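Local coordinates for NOL1/NOP2/sun family protein (Enterococcus faecium, PDB 3M4X) that probably transfers methyl groups from S-adenosylmethionine to carbon 5 of cytosines in ribosomal RNA, as in other RsmB/RsmF-family methyltransferases, at residues Gly117-Ser120 / Thr121-Ala124; Ser247-Val250 / Glu251-Val255; Arg284-Pro287 / His288-Gln291. All coordinates share one frame; numbering follows the deposited sequence.

Following the chain from the N terminus, the three contacts come in series; none nests in or crosses another, and each closes only a turn of a few residues. Interaction 1 starts helix 118-127, which joins strands 108-111 and 132-136 of the Rossmann-like sheet. Interaction 2 ends helix 243-252 and leads into strand 255-258. Interaction 3 turns the chain after strand 283-285 toward strand 295-302, the strand that pairs with both 255-258 and 283-285. Nearest atoms of interactions 1 and 3 are about 10 Å apart, and those of 2 and 3 about 11 Å. A salt bridge from Arg284 to Glu243 ties interaction 3 to the start of the helix that interaction 2 ends.

Interaction 1: residues Gly117-Ser120 / Thr121-Ala124; sequences GGKS and TQLA
Gly117 and Thr121 meet where the glycine-rich loop after strand 108-111 becomes helix 118-127, the first crossover of a Rossmann-like methyltransferase domain. The loop corresponds to the motif that binds S-adenosylmethionine in this superfamily, so a cofactor-binding role is probable here.

The backbone bonds define the helix start. Gly117 is the N-cap residue, and its phi of 129° lies in a region that suits a residue without a side chain. Its carbonyl O takes the first bond, from Thr121 N at 3.1 Å. The next, Gln122 N to Gly118 O, is weak at 3.4 Å. The ladder then tightens: Leu123 N lies 2.9 Å from Lys119 O, and Ala124 N approaches Ser120 O with an N-H...O angle of 163°, nearly straight.

Apolar side-chain atoms lie against these same carbonyls. Thr121 CG2 lies 3.6 Å from Gly118 O, whereas Thr121 CB is modelled unusually close to Gly117 O, with chi1 away from any staggered position, so the placing of this side chain is doubtful in detail. Leu123 CG comes to 3.2 Å from Lys119 O, and beyond the segments this side chain packs on Val109 and helix 95-101.

Polar side chains reach out of the turn. Ser120 OG is hydrogen-bonded to Asp111 OD1, tying the helix back to the end of strand 108-111. Gln122 runs alongside Lys119; its CG sits between backbone N and carbonyl carbon (chi1 50°), which lays CG 3.3 Å from Lys119 O. Its amide oxygen accepts a hydrogen bond from Gln90 NE2, and the same OE1 passes 3.9 Å from Lys119 CG.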
loop_
_atom_site.group_PDB
_atom_site.type_symbol
_atom_site.label_atom_id
_atom_site.label_comp_id
_atom_site.label_asym_id
_atom_site.label_seq_id
_atom_site.Cartn_x
_atom_site.Cartn_y
_atom_site.Cartn_z
ATOM N N GLY A 117 -0.051 -0.080 -4.708
ATOM C CA GLY A 117 -0.316 -0.298 -3.294
ATOM C C GLY A 117 0.959 -0.532 -2.494
ATOM O O GLY A 117 0.907 -0.952 -1.343
ATOM N N GLY A 118 2.106 -0.258 -3.107
ATOM C CA GLY A 118 3.386 -0.392 -2.433
ATOM C C GLY A 118 3.451 0.383 -1.128
ATOM O O GLY A 118 3.844 -0.150 -0.094
ATOM N N LYS A 119 3.056 1.649 -1.153
ATOM C CA LYS A 119 3.132 2.456 0.064
ATOM C C LYS A 119 1.997 2.202 1.064
ATOM O O LYS A 119 2.236 2.208 2.272
ATOM C CB LYS A 119 3.265 3.945 -0.277
ATOM C CG LYS A 119 4.491 4.260 -1.138
ATOM C CD LYS A 119 4.271 3.814 -2.582
ATOM C CE LYS A 119 5.562 3.769 -3.403
ATOM N NZ LYS A 119 6.003 5.118 -3.849
ATOM N N SER A 120 0.774 1.958 0.584
ATOM C CA SER A 120 -0.349 1.796 1.498
ATOM C C SER A 120 -0.028 0.599 2.338
ATOM O O SER A 120 -0.352 0.519 3.519
ATOM C CB SER A 120 -1.656 1.510 0.754
ATOM O OG SER A 120 -1.829 2.385 -0.330
ATOM N N THR A 121 0.625 -0.337 1.683
ATOM C CA THR A 121 0.871 -1.644 2.234
ATOM C C THR A 121 1.955 -1.535 3.316
ATOM O O THR A 121 1.857 -2.172 4.357
ATOM C CB THR A 121 1.183 -2.609 1.056
ATOM O OG1 THR A 121 0.157 -3.612 0.964
ATOM C CG2 THR A 121 2.545 -3.211 1.165
ATOM N N GLN A 122 2.947 -0.664 3.123
ATOM C CA GLN A 122 3.878 -0.428 4.230
ATOM C C GLN A 122 3.266 0.405 5.370
ATOM O O GLN A 122 3.613 0.219 6.542
ATOM C CB GLN A 122 5.288 0.065 3.789
ATOM C CG GLN A 122 5.343 1.217 2.839
ATOM C CD GLN A 122 6.684 1.327 2.065
ATOM O OE1 GLN A 122 6.697 1.799 0.919
ATOM N NE2 GLN A 122 7.808 0.921 2.698
ATOM N N LEU A 123 2.331 1.285 5.042
ATOM C CA LEU A 123 1.646 2.063 6.077
ATOM C C LEU A 123 0.825 1.149 6.970
ATOM O O LEU A 123 0.842 1.251 8.198
ATOM C CB LEU A 123 0.722 3.102 5.440
ATOM C CG LEU A 123 1.375 4.217 4.611
ATOM C CD1 LEU A 123 0.302 5.022 3.872
ATOM C CD2 LEU A 123 2.208 5.124 5.504
ATOM N N ALA A 124 0.078 0.263 6.337
ATOM C CA ALA A 124 -0.754 -0.672 7.056
ATOM C C ALA A 124 0.094 -1.569 7.961
ATOM O O ALA A 124 -0.320 -1.893 9.077
ATOM C CB ALA A 124 -1.548 -1.493 6.080
#

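Interaction 2: residues Ser247-Val250 / Glu251-Val255; sequences SWLV and ENYPV
The C-terminal end of helix 243-252, where Trp248 and Tyr253 meet, unwinds through an inverse gamma turn into strand 255-258 of the methyltransferase domain. The aromatic pair is T-shaped: the edge of Tyr253 is directed at the face of the Trp248 six-membered ring, with centroids 5.7 Å apart and planes at 69°. Trp248 CG lies anti to its own N (chi1 178°), a torsion that sends the indole out from the helix to the side where Tyr253 lies, with CH2 3.9 Å from Tyr253 CE1. Leu249 CD2 also touches the Tyr253 ring, 4.1 Å from CD1; both residues pack on Ile221 of helix 205-222 as well.

The backbone bonds weaken toward the helix end. Glu251 N still bonds firmly to Ser247 O at 2.8 Å, whereas Asn252 N to Trp248 O is weak, and Leu249 O receives two weak bonds, from Asn252 N and from Tyr253 N. Tyr253 then leaves helical angles. Pro254 centres the gamma turn, closed by Val255 N to Tyr253 O at 2.7 Å.

That turn folds Val255 back against the last helical turn, beside Leu300: its CG2 lies 4.2 Å from Val250 CG2 and 3.4 Å from Leu249 O.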
loop_
_atom_site.group_PDB
_atom_site.type_symbol
_atom_site.label_atom_id
_atom_site.label_comp_id
_atom_site.label_asym_id
_atom_site.label_seq_id
_atom_site.Cartn_x
_atom_site.Cartn_y
_atom_site.Cartn_z
ATOM N N SER A 247 9.302 24.291 -1.991
ATOM C CA SER A 247 9.397 25.731 -1.770
ATOM C C SER A 247 8.013 26.336 -1.870
ATOM O O SER A 247 7.590 27.093 -1.015
ATOM C CB SER A 247 10.303 26.380 -2.830
ATOM O OG SER A 247 11.581 25.781 -2.824
ATOM N N TRP A 248 7.328 26.008 -2.956
ATOM C CA TRP A 248 5.968 26.445 -3.178
ATOM C C TRP A 248 5.069 26.119 -1.978
ATOM O O TRP A 248 4.294 26.969 -1.529
ATOM C CB TRP A 248 5.429 25.800 -4.457
ATOM C CG TRP A 248 4.001 26.156 -4.741
ATOM C CD1 TRP A 248 3.545 27.288 -5.352
ATOM C CD2 TRP A 248 2.840 25.370 -4.427
ATOM N NE1 TRP A 248 2.176 27.257 -5.439
ATOM C CE2 TRP A 248 1.715 26.093 -4.877
ATOM C CE3 TRP A 248 2.644 24.126 -3.807
ATOM C CZ2 TRP A 248 0.415 25.613 -4.740
ATOM C CZ3 TRP A 248 1.353 23.649 -3.668
ATOM C CH2 TRP A 248 0.252 24.398 -4.125
ATOM N N LEU A 249 5.177 24.898 -1.452
ATOM C CA LEU A 249 4.435 24.526 -0.239
ATOM C C LEU A 249 4.765 25.447 0.933
ATOM O O LEU A 249 3.867 25.956 1.602
ATOM C CB LEU A 249 4.712 23.073 0.165
ATOM C CG LEU A 249 3.978 21.966 -0.593
ATOM C CD1 LEU A 249 4.457 20.565 -0.164
ATOM C CD2 LEU A 249 2.493 22.120 -0.373
ATOM N N VAL A 250 6.058 25.639 1.186
ATOM C CA VAL A 250 6.519 26.456 2.308
ATOM C C VAL A 250 6.148 27.937 2.147
ATOM O O VAL A 250 5.919 28.644 3.132
ATOM C CB VAL A 250 8.048 26.333 2.501
ATOM C CG1 VAL A 250 8.565 27.384 3.491
ATOM C CG2 VAL A 250 8.415 24.932 2.949
ATOM N N GLU A 251 6.076 28.400 0.906
ATOM C CA GLU A 251 5.737 29.797 0.661
ATOM C C GLU A 251 4.249 30.075 0.783
ATOM O O GLU A 251 3.844 31.176 1.160
ATOM C CB GLU A 251 6.258 30.243 -0.708
ATOM C CG GLU A 251 7.762 30.464 -0.702
ATOM C CD GLU A 251 8.379 30.440 -2.085
ATOM O OE1 GLU A 251 7.660 30.143 -3.064
ATOM O OE2 GLU A 251 9.595 30.701 -2.187
ATOM N N ASN A 252 3.430 29.075 0.480
ATOM C CA ASN A 252 2.003 29.316 0.382
ATOM C C ASN A 252 1.173 28.694 1.502
ATOM O O ASN A 252 -0.044 28.892 1.563
ATOM C CB ASN A 252 1.489 28.902 -0.994
ATOM C CG ASN A 252 2.069 29.759 -2.107
ATOM O OD1 ASN A 252 2.999 29.343 -2.800
ATOM N ND2 ASN A 252 1.540 30.975 -2.265
ATOM N N TYR A 253 1.836 27.962 2.392
ATOM C CA TYR A 253 1.142 27.301 3.489
ATOM C C TYR A 253 1.929 27.319 4.788
ATOM O O TYR A 253 3.167 27.321 4.782
ATOM C CB TYR A 253 0.839 25.858 3.120
ATOM C CG TYR A 253 -0.040 25.713 1.917
ATOM C CD1 TYR A 253 0.505 25.604 0.650
ATOM C CD2 TYR A 253 -1.419 25.678 2.045
ATOM C CE1 TYR A 253 -0.302 25.458 -0.458
ATOM C CE2 TYR A 253 -2.241 25.538 0.940
ATOM C CZ TYR A 253 -1.677 25.422 -0.310
ATOM O OH TYR A 253 -2.484 25.269 -1.415
ATOM N N PRO A 254 1.211 27.328 5.918
ATOM C CA PRO A 254 1.898 27.259 7.214
ATOM C C PRO A 254 2.464 25.854 7.460
ATOM O O PRO A 254 1.997 25.144 8.353
ATOM C CB PRO A 254 0.782 27.579 8.225
ATOM C CG PRO A 254 -0.501 27.240 7.519
ATOM C CD PRO A 254 -0.252 27.493 6.051
ATOM N N VAL A 255 3.465 25.466 6.680
ATOM C CA VAL A 255 4.093 24.151 6.827
ATOM C C VAL A 255 5.597 24.257 7.109
ATOM O O VAL A 255 6.267 25.161 6.622
ATOM C CB VAL A 255 3.908 23.290 5.562
ATOM C CG1 VAL A 255 2.435 23.003 5.317
ATOM C CG2 VAL A 255 4.561 23.989 4.338
#

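Interaction 3: residues Arg284-Pro287 / His288-Gln291; sequences RIWP and HKDQ
A tight turn leaving strand 283-285 brings Trp286 and Asp290 together through reciprocal bonds. Asp290 N donates to Trp286 O at 2.7 Å, nearly straight at 167°, and the side chain returns the grip: Asp290 OD2 accepts from Trp286 N at 2.9 Å, using its anti lone pair. Lys289 N also bonds to Trp286 O, at 3.1 Å, but from above the carbonyl plane, so two donors hold this one oxygen.

The i to i+3 bond, with Pro287 and His288 both at helical backbone angles, makes residues 286-289 a type I beta turn; the added i to i+4 bond extends it to an alpha-turn, on the way to antiparallel strand 295-302. Asp290 OD2 has a further partner in Ser267 OG of strand 267-268.

His288 and Trp286 project in similar directions. A chi1 of 64° turns the imidazole back beside Trp286, with CE1 3.5 Å from Trp286 CB. The His288 imidazole and the five-membered ring of Trp286 are oblique to each other, planes at 61°. His288 NE2 is hydrogen-bonded to Glu23, while the indole meets Phe27 edge-to-face. Farther along, Ile285 CG2 touches Gln291 O at 3.2 Å and Asp290 CB at 3.9 Å.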
loop_
_atom_site.group_PDB
_atom_site.type_symbol
_atom_site.label_atom_id
_atom_site.label_comp_id
_atom_site.label_asym_id
_atom_site.label_seq_id
_atom_site.Cartn_x
_atom_site.Cartn_y
_atom_site.Cartn_z
ATOM N N ARG A 284 17.095 12.783 -1.542
ATOM C CA ARG A 284 17.226 12.373 -2.928
ATOM C C ARG A 284 17.888 11.013 -3.023
ATOM O O ARG A 284 18.799 10.690 -2.267
ATOM C CB ARG A 284 18.007 13.405 -3.751
ATOM C CG ARG A 284 17.124 14.501 -4.340
ATOM C CD ARG A 284 17.956 15.550 -5.073
ATOM N NE ARG A 284 17.128 16.543 -5.752
ATOM C CZ ARG A 284 16.627 16.402 -6.980
ATOM N NH1 ARG A 284 16.864 15.302 -7.690
ATOM N NH2 ARG A 284 15.881 17.368 -7.499
ATOM N N ILE A 285 17.417 10.215 -3.965
ATOM C CA ILE A 285 18.070 8.958 -4.265
ATOM C C ILE A 285 18.529 9.004 -5.720
ATOM O O ILE A 285 17.713 9.115 -6.636
ATOM C CB ILE A 285 17.135 7.759 -3.975
ATOM C CG1 ILE A 285 16.862 7.678 -2.472
ATOM C CG2 ILE A 285 17.760 6.457 -4.461
ATOM C CD1 ILE A 285 15.876 6.636 -2.083
ATOM N N TRP A 286 19.843 8.972 -5.913
ATOM C CA TRP A 286 20.444 9.021 -7.243
ATOM C C TRP A 286 20.972 7.629 -7.595
ATOM O O TRP A 286 21.628 6.989 -6.771
ATOM C CB TRP A 286 21.607 10.012 -7.276
ATOM C CG TRP A 286 21.272 11.493 -7.091
ATOM C CD1 TRP A 286 21.448 12.240 -5.958
ATOM C CD2 TRP A 286 20.774 12.399 -8.092
ATOM N NE1 TRP A 286 21.066 13.544 -6.183
ATOM C CE2 TRP A 286 20.655 13.669 -7.485
ATOM C CE3 TRP A 286 20.414 12.259 -9.437
ATOM C CZ2 TRP A 286 20.182 14.788 -8.177
ATOM C CZ3 TRP A 286 19.944 13.371 -10.121
ATOM C CH2 TRP A 286 19.834 14.621 -9.491
ATOM N N PRO A 287 20.693 7.156 -8.817
ATOM C CA PRO A 287 21.057 5.790 -9.231
ATOM C C PRO A 287 22.576 5.575 -9.292
ATOM O O PRO A 287 23.061 4.464 -9.111
ATOM C CB PRO A 287 20.460 5.668 -10.641
ATOM C CG PRO A 287 19.582 6.874 -10.832
ATOM C CD PRO A 287 20.070 7.929 -9.904
ATOM N N HIS A 288 23.325 6.633 -9.559
ATOM C CA HIS A 288 24.770 6.502 -9.661
ATOM C C HIS A 288 25.459 6.565 -8.299
ATOM O O HIS A 288 26.662 6.336 -8.195
ATOM C CB HIS A 288 25.331 7.576 -10.593
ATOM C CG HIS A 288 25.129 8.977 -10.101
ATOM N ND1 HIS A 288 23.893 9.594 -10.091
ATOM C CD2 HIS A 288 26.007 9.885 -9.617
ATOM C CE1 HIS A 288 24.023 10.820 -9.616
ATOM N NE2 HIS A 288 25.294 11.022 -9.322
ATOM N N LYS A 289 24.677 6.845 -7.260
ATOM C CA LYS A 289 25.205 7.238 -5.958
ATOM C C LYS A 289 24.660 6.341 -4.858
ATOM O O LYS A 289 25.402 5.857 -4.006
ATOM C CB LYS A 289 24.772 8.677 -5.646
ATOM C CG LYS A 289 25.896 9.675 -5.458
ATOM C CD LYS A 289 25.333 10.959 -4.871
ATOM C CE LYS A 289 26.405 11.995 -4.542
ATOM N NZ LYS A 289 25.816 13.128 -3.763
ATOM N N ASP A 290 23.344 6.155 -4.880
ATOM C CA ASP A 290 22.627 5.446 -3.833
ATOM C C ASP A 290 22.080 4.148 -4.382
ATOM O O ASP A 290 22.286 3.822 -5.545
ATOM C CB ASP A 290 21.460 6.292 -3.333
ATOM C CG ASP A 290 21.885 7.670 -2.900
ATOM O OD1 ASP A 290 22.771 7.768 -2.029
ATOM O OD2 ASP A 290 21.339 8.656 -3.437
ATOM N N GLN A 291 21.370 3.410 -3.539
ATOM C CA GLN A 291 20.711 2.193 -3.981
ATOM C C GLN A 291 19.347 2.526 -4.570
ATOM O O GLN A 291 18.675 3.442 -4.102
ATOM C CB GLN A 291 20.583 1.214 -2.817
ATOM C CG GLN A 291 21.902 0.579 -2.466
ATOM C CD GLN A 291 22.627 0.111 -3.713
ATOM O OE1 GLN A 291 22.016 -0.478 -4.611
ATOM N NE2 GLN A 291 23.931 0.387 -3.787
#